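Local coordinates for xylanase and alpha-amylase inhibitor protein (Scadoxus multiflorus, PDB 3MU7) that inhibits xylanase and alpha-amylase, and is built on a TIM-barrel scaffold of the glycosyl hydrolase family 18 type, at residues Arg16-Thr21 / Lys61-Lys66; Gly25-Val30 / Gln263-Ile268. All blocks are in the same frame, centred on the assembly; numbering follows the deposited sequence.

Contact 1 of 2, residues Arg16-Thr21 / Lys61-Lys66; sequences RSLEAT and KHCQSK
Two outer helices of the TIM barrel, 18-23 and 56-65, meet here through Leu18, Glu19, His62 and Cys63, around the disulfide that joins them, Cys63 SG to Cys22 SG. Cys22 is one turn on from Leu18. Cys63 points at the first helix, and its SG lies 3.6 Å from Leu18 O and 3.8 Å from Leu18 CG. With CG of Leu18 anti to the backbone N (chi1 176°), the branched end reaches the sulfur although the CB does not aim at it. Glu19 touches with its base: Glu19 CB stands 3.9 Å from CD2 of the His62 ring. His62 NE2 is hydrogen-bonded to Asp23, which also forms a salt bridge with Lys66 NZ. Lys66 CG lies 3.9 Å above one face of the His62 ring, offset toward its rim. The start of helix 18-23 is fixed by Ser17, the N-cap, whose OG accepts from Ala20 N at 3.0 Å. Ser17 O takes two donors, Thr21 N and Thr21 OG1. The hydroxyl comes from above the carbonyl plane, 41° out of it, and Thr21 OG1 also receives Arg16 NE at 3.0 Å.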
loop_
_atom_site.group_PDB
_atom_site.type_symbol
_atom_site.label_atom_id
_atom_site.label_comp_id
_atom_site.label_asym_id
_atom_site.label_seq_id
_atom_site.Cartn_x
_atom_site.Cartn_y
_atom_site.Cartn_z
ATOM N N ARG A 16 7.393 8.507 -13.726
ATOM C CA ARG A 16 8.228 7.401 -14.175
ATOM C C ARG A 16 7.359 6.146 -14.326
ATOM O O ARG A 16 6.562 5.823 -13.431
ATOM C CB ARG A 16 9.324 7.171 -13.131
ATOM C CG ARG A 16 10.228 5.969 -13.389
ATOM C CD ARG A 16 11.242 5.760 -12.267
ATOM N NE ARG A 16 10.576 5.530 -10.983
ATOM C CZ ARG A 16 11.178 5.587 -9.799
ATOM N NH1 ARG A 16 12.479 5.855 -9.709
ATOM N NH2 ARG A 16 10.469 5.386 -8.700
ATOM N N SER A 17 7.508 5.439 -15.445
ATOM C CA SER A 17 6.667 4.291 -15.749
ATOM C C SER A 17 6.763 3.205 -14.676
ATOM O O SER A 17 7.732 3.140 -13.915
ATOM C CB SER A 17 7.042 3.694 -17.102
ATOM O OG SER A 17 8.281 3.027 -17.001
ATOM N N LEU A 18 5.767 2.332 -14.649
ATOM C CA LEU A 18 5.775 1.226 -13.707
ATOM C C LEU A 18 7.005 0.345 -13.926
ATOM O O LEU A 18 7.707 -0.001 -12.973
ATOM C CB LEU A 18 4.490 0.413 -13.830
ATOM C CG LEU A 18 4.410 -0.846 -12.960
ATOM C CD1 LEU A 18 4.627 -0.524 -11.495
ATOM C CD2 LEU A 18 3.079 -1.522 -13.151
ATOM N N GLU A 19 7.287 -0.006 -15.179
ATOM C CA GLU A 19 8.450 -0.849 -15.457
ATOM C C GLU A 19 9.768 -0.170 -15.054
ATOM O O GLU A 19 10.640 -0.824 -14.483
ATOM C CB GLU A 19 8.466 -1.351 -16.908
ATOM C CG GLU A 19 8.507 -0.254 -17.956
ATOM C CD GLU A 19 8.099 -0.714 -19.347
ATOM O OE1 GLU A 19 7.756 -1.903 -19.531
ATOM O OE2 GLU A 19 8.096 0.140 -20.259
ATOM N N ALA A 20 9.906 1.131 -15.310
ATOM C CA ALA A 20 11.120 1.848 -14.911
ATOM C C ALA A 20 11.234 1.977 -13.392
ATOM O O ALA A 20 12.330 1.941 -12.831
ATOM C CB ALA A 20 11.192 3.204 -15.582
ATOM N N THR A 21 10.094 2.109 -12.727
ATOM C CA THR A 21 10.057 2.139 -11.267
ATOM C C THR A 21 10.646 0.839 -10.718
ATOM O O THR A 21 11.529 0.849 -9.854
ATOM C CB THR A 21 8.613 2.385 -10.794
ATOM O OG1 THR A 21 8.226 3.698 -11.207
ATOM C CG2 THR A 21 8.471 2.284 -9.286
ATOM N N LYS A 61 4.189 -7.608 -15.380
ATOM C CA LYS A 61 4.946 -8.837 -15.598
ATOM C C LYS A 61 6.447 -8.581 -15.534
ATOM O O LYS A 61 7.194 -9.379 -14.976
ATOM C CB LYS A 61 4.565 -9.490 -16.929
ATOM C CG LYS A 61 3.153 -10.034 -16.958
ATOM C CD LYS A 61 2.809 -10.520 -18.359
ATOM C CE LYS A 61 1.381 -11.002 -18.455
ATOM N NZ LYS A 61 1.069 -11.472 -19.838
ATOM N N HIS A 62 6.887 -7.462 -16.094
ATOM C CA HIS A 62 8.297 -7.113 -16.013
ATOM C C HIS A 62 8.736 -6.936 -14.551
ATOM O O HIS A 62 9.761 -7.469 -14.126
ATOM C CB HIS A 62 8.620 -5.854 -16.808
ATOM C CG HIS A 62 10.046 -5.436 -16.661
ATOM N ND1 HIS A 62 11.080 -6.150 -17.223
ATOM C CD2 HIS A 62 10.619 -4.418 -15.980
ATOM C CE1 HIS A 62 12.230 -5.577 -16.916
ATOM N NE2 HIS A 62 11.978 -4.528 -16.156
ATOM N N CYS A 63 7.947 -6.187 -13.782
ATOM C CA CYS A 63 8.188 -6.014 -12.350
ATOM C C CYS A 63 8.326 -7.360 -11.650
ATOM O O CYS A 63 9.280 -7.578 -10.894
ATOM C CB CYS A 63 7.047 -5.227 -11.722
ATOM S SG CYS A 63 7.068 -3.470 -12.150
ATOM N N GLN A 64 7.380 -8.260 -11.904
ATOM C CA GLN A 64 7.374 -9.560 -11.252
ATOM C C GLN A 64 8.582 -10.397 -11.657
ATOM O O GLN A 64 9.137 -11.126 -10.835
ATOM C CB GLN A 64 6.069 -10.288 -11.544
ATOM C CG GLN A 64 4.880 -9.608 -10.877
ATOM C CD GLN A 64 3.546 -10.121 -11.358
ATOM O OE1 GLN A 64 3.396 -10.509 -12.513
ATOM N NE2 GLN A 64 2.558 -10.105 -10.474
ATOM N N SER A 65 9.005 -10.272 -12.913
ATOM C CA SER A 65 10.201 -10.970 -13.392
ATOM C C SER A 65 11.465 -10.478 -12.684
ATOM O O SER A 65 12.476 -11.185 -12.639
ATOM C CB SER A 65 10.339 -10.835 -14.911
ATOM O OG SER A 65 10.890 -9.585 -15.289
ATOM N N LYS A 66 11.398 -9.271 -12.125
ATOM C CA LYS A 66 12.500 -8.689 -11.353
ATOM C C LYS A 66 12.307 -8.912 -9.851
ATOM O O LYS A 66 12.970 -8.260 -9.034
ATOM C CB LYS A 66 12.631 -7.185 -11.641
ATOM C CG LYS A 66 12.918 -6.815 -13.097
ATOM C CD LYS A 66 14.310 -7.239 -13.544
ATOM C CE LYS A 66 15.396 -6.299 -13.033
ATOM N NZ LYS A 66 15.410 -4.993 -13.751
#

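Contact 2 of 2, residues Gly25-Val30 / Gln263-Ile268; sequences GNYAYV and QFSNKI
The amide nitrogen of Asn26 donates two hydrogen bonds to the first turn of helix 264-269. Asn26 ND2 to Asn266 OD1 is 2.9 Å and nearly straight, at 177°. The acceptor lies in the amide plane of Asn26, yet the donor stands well above the carbonyl plane of Asn266; the two amide planes are 80° apart. Asn26 ND2 to Ser265 OG is 2.8 Å and more bent. Ser265 OG sits between its backbone N and carbonyl carbon (chi1 60°), and this turns it to Asn26. The same hydroxyl bonds to Asp259, so a buried polar atom has two partners, and Asn26 OD1 is bonded to Lys271 NZ. Asn266 is steadied in turn by its own ND2, which donates to Gln263 OE1 at 2.9 Å. Tyr27 lies alongside, its OH 3.7 Å from Ser265 OG but hydrogen-bonded to Asp259. Asn26 CB covers one face of the Tyr27 ring, 3.9 Å above its centre. The contact ties the loop leading into barrel strand 29-37 to the C-terminal helix. Tyr27 packs on strand 5-9 and helix 18-23, while Phe264 and Ile268 pack on helix 231-242.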
loop_
_atom_site.group_PDB
_atom_site.type_symbol
_atom_site.label_atom_id
_atom_site.label_comp_id
_atom_site.label_asym_id
_atom_site.label_seq_id
_atom_site.Cartn_x
_atom_site.Cartn_y
_atom_site.Cartn_z
ATOM N N GLY A 25 15.456 -0.992 -8.926
ATOM C CA GLY A 25 15.992 -1.962 -7.972
ATOM C C GLY A 25 15.840 -1.522 -6.526
ATOM O O GLY A 25 16.407 -2.145 -5.628
ATOM N N ASN A 26 15.084 -0.452 -6.291
ATOM C CA ASN A 26 14.946 0.095 -4.938
ATOM C C ASN A 26 13.807 -0.505 -4.131
ATOM O O ASN A 26 13.757 -0.322 -2.911
ATOM C CB ASN A 26 14.769 1.611 -4.986
ATOM C CG ASN A 26 16.039 2.337 -5.342
ATOM O OD1 ASN A 26 17.045 1.720 -5.703
ATOM N ND2 ASN A 26 16.002 3.659 -5.253
ATOM N N TYR A 27 12.893 -1.203 -4.801
ATOM C CA TYR A 27 11.614 -1.561 -4.190
ATOM C C TYR A 27 11.345 -3.051 -4.166
ATOM O O TYR A 27 11.574 -3.746 -5.158
ATOM C CB TYR A 27 10.472 -0.870 -4.936
ATOM C CG TYR A 27 10.705 0.591 -5.221
ATOM C CD1 TYR A 27 10.874 1.038 -6.529
ATOM C CD2 TYR A 27 10.778 1.522 -4.189
ATOM C CE1 TYR A 27 11.086 2.367 -6.800
ATOM C CE2 TYR A 27 10.979 2.860 -4.452
ATOM C CZ TYR A 27 11.137 3.277 -5.765
ATOM O OH TYR A 27 11.339 4.598 -6.073
ATOM N N ALA A 28 10.816 -3.522 -3.042
ATOM C CA ALA A 28 10.362 -4.895 -2.898
ATOM C C ALA A 28 8.883 -5.033 -3.275
ATOM O O ALA A 28 8.448 -6.098 -3.702
ATOM C CB ALA A 28 10.592 -5.370 -1.469
ATOM N N TYR A 29 8.120 -3.958 -3.086
ATOM C CA TYR A 29 6.697 -3.916 -3.419
ATOM C C TYR A 29 6.431 -2.632 -4.166
ATOM O O TYR A 29 6.908 -1.562 -3.760
ATOM C CB TYR A 29 5.821 -3.830 -2.174
ATOM C CG TYR A 29 5.753 -5.022 -1.269
ATOM C CD1 TYR A 29 4.755 -5.982 -1.433
ATOM C CD2 TYR A 29 6.629 -5.158 -0.195
ATOM C CE1 TYR A 29 4.652 -7.075 -0.574
ATOM C CE2 TYR A 29 6.536 -6.251 0.671
ATOM C CZ TYR A 29 5.547 -7.199 0.472
ATOM O OH TYR A 29 5.455 -8.279 1.322
ATOM N N VAL A 30 5.628 -2.732 -5.221
ATOM C CA VAL A 30 5.056 -1.562 -5.881
ATOM C C VAL A 30 3.545 -1.699 -5.794
ATOM O O VAL A 30 2.983 -2.739 -6.143
ATOM C CB VAL A 30 5.541 -1.398 -7.337
ATOM C CG1 VAL A 30 4.849 -0.218 -7.987
ATOM C CG2 VAL A 30 7.035 -1.169 -7.369
ATOM N N GLN A 263 15.031 11.400 -4.975
ATOM C CA GLN A 263 15.953 10.291 -4.766
ATOM C C GLN A 263 16.062 9.830 -3.315
ATOM O O GLN A 263 17.067 9.372 -2.900
ATOM C CB GLN A 263 17.341 10.608 -5.378
ATOM C CG GLN A 263 17.251 10.786 -6.853
ATOM C CD GLN A 263 18.608 10.779 -7.511
ATOM O OE1 GLN A 263 19.381 9.875 -7.392
ATOM N NE2 GLN A 263 18.859 11.782 -8.216
ATOM N N PHE A 264 14.947 9.971 -2.584
ATOM C CA PHE A 264 14.853 9.562 -1.181
ATOM C C PHE A 264 15.284 8.112 -0.980
ATOM O O PHE A 264 16.134 7.827 -0.128
ATOM C CB PHE A 264 13.418 9.763 -0.690
ATOM C CG PHE A 264 13.253 9.694 0.808
ATOM C CD1 PHE A 264 13.101 10.856 1.550
ATOM C CD2 PHE A 264 13.197 8.472 1.469
ATOM C CE1 PHE A 264 12.918 10.803 2.923
ATOM C CE2 PHE A 264 13.018 8.415 2.843
ATOM C CZ PHE A 264 12.883 9.585 3.567
ATOM N N SER A 265 14.719 7.192 -1.762
ATOM C CA SER A 265 15.081 5.781 -1.608
ATOM C C SER A 265 16.545 5.510 -1.980
ATOM O O SER A 265 17.194 4.694 -1.336
ATOM C CB SER A 265 14.140 4.845 -2.370
ATOM O OG SER A 265 14.158 5.129 -3.750
ATOM N N ASN A 266 17.063 6.187 -3.008
ATOM C CA ASN A 266 18.499 6.100 -3.314
ATOM C C ASN A 266 19.341 6.467 -2.090
ATOM O O ASN A 266 20.291 5.758 -1.751
ATOM C CB ASN A 266 18.881 6.981 -4.512
ATOM C CG ASN A 266 18.583 6.323 -5.851
ATOM O OD1 ASN A 266 18.370 5.113 -5.937
ATOM N ND2 ASN A 266 18.582 7.126 -6.912
ATOM N N LYS A 267 18.962 7.548 -1.409
ATOM C CA LYS A 267 19.678 8.020 -0.220
ATOM C C LYS A 267 19.543 7.067 0.967
ATOM O O LYS A 267 20.515 6.830 1.692
ATOM C CB LYS A 267 19.215 9.427 0.168
ATOM C CG LYS A 267 19.567 10.489 -0.861
ATOM C CD LYS A 267 18.966 11.832 -0.492
ATOM C CE LYS A 267 19.115 12.830 -1.624
ATOM N NZ LYS A 267 18.387 14.093 -1.324
ATOM N N ILE A 268 18.342 6.522 1.162
ATOM C CA ILE A 268 18.104 5.501 2.187
ATOM C C ILE A 268 19.008 4.284 1.960
ATOM O O ILE A 268 19.595 3.752 2.909
ATOM C CB ILE A 268 16.604 5.050 2.218
ATOM C CG1 ILE A 268 15.707 6.159 2.789
ATOM C CG2 ILE A 268 16.430 3.755 3.012
ATOM C CD1 ILE A 268 15.862 6.427 4.298
#

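Overall arrangement
Contacts 1 and 2 lie on the same side of the chain's centre, their own centres about 13 Å apart. Helix 18-23 of contact 1 leads through the loop of contact 2 into strand 29-37, and the two contacts touch directly. Arg16 NH2 and Tyr27 OH are 2.9 Å apart, probably hydrogen-bonded. Thr21 O packs at 3.4 Å on Tyr27 CD1, and Leu18 CD1 at 3.5 Å on Val30 CG1. Contact 2 brings the C-terminal helix to the loop before strand 29-37. There Tyr27 O is hydrogen-bonded to a bound di(hydroxyethyl)ether, probably from the crystallisation liquor. The Cys63 side chain of contact 1 is about 9 Å from a bound di(hydroxyethyl)ether.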